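Local coordinates for protein transcription factor SPN1 (Saccharomyces cerevisiae, PDB 3NFQ) that regulates RNA polymerase II transcription, possibly at both the recruitment and post-recruitment steps of TBP, and interacts with Spt6 and Spt5, at residues A[76-82]-A[118-124]. Residues are numbered along the deposited sequence; the frame is centred on the assembly and turned at random.
Sequences NLLQSVR and ESGLGRV
The glycine-centred junction between helices 113-119 and 121-130, within the TFIIS N-terminal-like helical domain of SPN1, packs against the first turns of helix 77-85. Backbones come close here: the CA atoms of Gln79 and Ser119 are 4.1 Å apart, and CB of Ser119 lies 3.5 Å from the backbone N of Gln79. Gly120 both ends one helix, with positive phi, and occupies the N-cap position of the next. Across the bend Ser119 makes an ST turn, its OG accepting from the backbone N of Leu121 at 3.1 Å; chi1 of 66° turns that hydroxyl back over its own backbone, where it also bonds His115 O.

Arg82 covers this bend. Its CG is anti to the backbone N (chi1 175°), and bends at chi2 and chi3 bring the guanidinium edge to Ser119 O, which lies near the guanidinium plane. NH1 donates to that carbonyl at 3.1 Å, although the oxygen's modelled position is less certain. Nearer its backbone, CG of Arg82 touches CG2 of Val124 at 3.6 Å, the two side chains crossing at about a right angle. An alanine here would remove both the aliphatic cover and the guanidinium, and would probably leave Ser119 O without its arginine donor and Glu86 without its salt-bridge mate.

Farther out, the Asn76 amide and Glu118 carboxylate stack with planes 24° apart, while ND2 of Asn76 approaches CB of Ser119 at 3.3 Å. One water donates to both Gln79 OE1 and Glu118 O, bridging the segments.

On the buried side, CD1 of Leu78 meets CD2 of Leu121 at 4.1 Å, and both leucines rest on Leu106 of helix 96-107. Leu77 and Ser80 instead face helix 10-42, placing helix 77-85 between that long helix and the pair formed by helices 113-119 and 121-130.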
# COMPACT_ATOMS: atom_id res chain seq x y z
N ASN A 76 7.48 -8.20 5.09
CA ASN A 76 6.44 -7.27 5.53
C ASN A 76 6.42 -5.99 4.70
O ASN A 76 6.14 -4.91 5.22
CB ASN A 76 6.63 -6.94 7.03
CG ASN A 76 5.36 -6.44 7.71
OD1 ASN A 76 5.42 -5.86 8.81
ND2 ASN A 76 4.21 -6.68 7.10
N LEU A 77 6.70 -6.09 3.40
CA LEU A 77 6.51 -4.96 2.54
C LEU A 77 5.05 -4.46 2.55
O LEU A 77 4.77 -3.28 2.35
CB LEU A 77 6.94 -5.31 1.13
CG LEU A 77 6.97 -4.17 0.10
CD1 LEU A 77 7.94 -3.06 0.45
CD2 LEU A 77 7.28 -4.71 -1.33
N LEU A 78 4.10 -5.35 2.81
CA LEU A 78 2.69 -4.91 2.88
C LEU A 78 2.43 -3.85 3.94
O LEU A 78 1.48 -3.11 3.89
CB LEU A 78 1.79 -6.13 3.04
CG LEU A 78 1.69 -7.10 1.88
CD1 LEU A 78 0.63 -8.22 2.17
CD2 LEU A 78 1.34 -6.29 0.64
N GLN A 79 3.33 -3.75 4.91
CA GLN A 79 3.21 -2.68 5.89
C GLN A 79 3.31 -1.32 5.24
O GLN A 79 2.60 -0.39 5.56
CB GLN A 79 4.32 -2.78 6.95
CG GLN A 79 3.92 -1.96 8.20
CD GLN A 79 5.00 -2.03 9.25
OE1 GLN A 79 4.73 -2.36 10.42
NE2 GLN A 79 6.23 -1.79 8.83
N SER A 80 4.30 -1.18 4.38
CA SER A 80 4.46 0.07 3.63
C SER A 80 3.32 0.32 2.64
O SER A 80 2.95 1.45 2.45
CB SER A 80 5.77 0.05 2.86
OG SER A 80 6.89 0.06 3.75
N VAL A 81 2.81 -0.74 2.01
CA VAL A 81 1.60 -0.61 1.15
C VAL A 81 0.44 -0.13 1.96
O VAL A 81 -0.28 0.79 1.57
CB VAL A 81 1.26 -1.96 0.46
CG1 VAL A 81 -0.11 -1.87 -0.32
CG2 VAL A 81 2.41 -2.37 -0.43
N ARG A 82 0.30 -0.68 3.15
CA ARG A 82 -0.76 -0.25 4.00
C ARG A 82 -0.62 1.19 4.38
O ARG A 82 -1.62 1.92 4.46
CB ARG A 82 -0.69 -1.10 5.27
CG ARG A 82 -1.68 -0.69 6.30
CD ARG A 82 -1.01 -0.98 7.62
NE ARG A 82 -0.61 0.22 8.23
CZ ARG A 82 0.28 0.40 9.20
NH1 ARG A 82 1.04 -0.54 9.76
NH2 ARG A 82 0.41 1.65 9.59
N GLU A 118 0.18 -8.72 10.44
CA GLU A 118 1.51 -8.23 10.69
C GLU A 118 1.73 -6.83 10.04
O GLU A 118 2.46 -5.97 10.54
CB GLU A 118 2.42 -9.28 10.10
CG GLU A 118 3.88 -8.98 10.07
CD GLU A 118 4.60 -10.03 9.26
OE1 GLU A 118 3.89 -10.86 8.61
OE2 GLU A 118 5.87 -10.02 9.26
N SER A 119 1.03 -6.61 8.94
CA SER A 119 1.18 -5.37 8.19
C SER A 119 0.17 -4.32 8.57
O SER A 119 0.34 -3.15 8.23
CB SER A 119 1.05 -5.72 6.70
OG SER A 119 -0.26 -6.17 6.41
N GLY A 120 -0.90 -4.72 9.26
CA GLY A 120 -2.05 -3.85 9.51
C GLY A 120 -2.93 -3.63 8.30
O GLY A 120 -3.85 -2.83 8.34
N LEU A 121 -2.61 -4.28 7.18
CA LEU A 121 -3.35 -4.08 5.94
C LEU A 121 -4.79 -4.55 6.08
O LEU A 121 -5.66 -3.98 5.46
CB LEU A 121 -2.66 -4.80 4.76
CG LEU A 121 -3.18 -4.56 3.36
CD1 LEU A 121 -3.09 -3.07 2.93
CD2 LEU A 121 -2.44 -5.44 2.41
N GLY A 122 -5.04 -5.57 6.90
CA GLY A 122 -6.43 -6.07 7.03
C GLY A 122 -7.37 -4.96 7.43
O GLY A 122 -8.43 -4.81 6.83
N ARG A 123 -7.05 -4.22 8.51
CA ARG A 123 -8.01 -3.21 8.96
C ARG A 123 -8.17 -2.05 8.03
O ARG A 123 -9.23 -1.47 7.96
CB ARG A 123 -7.75 -2.68 10.38
CG ARG A 123 -6.38 -2.22 10.65
CD ARG A 123 -6.06 -2.37 12.25
NE ARG A 123 -7.25 -2.15 13.08
CZ ARG A 123 -7.79 -0.95 13.25
NH1 ARG A 123 -7.21 0.09 12.64
NH2 ARG A 123 -8.90 -0.77 13.99
N VAL A 124 -7.13 -1.78 7.24
CA VAL A 124 -7.19 -0.72 6.20
C VAL A 124 -8.08 -1.17 5.00
O VAL A 124 -8.95 -0.42 4.54
CB VAL A 124 -5.78 -0.27 5.78
CG1 VAL A 124 -5.91 0.72 4.60
CG2 VAL A 124 -5.06 0.50 6.98
O HOH W 1 1.98 -3.16 11.10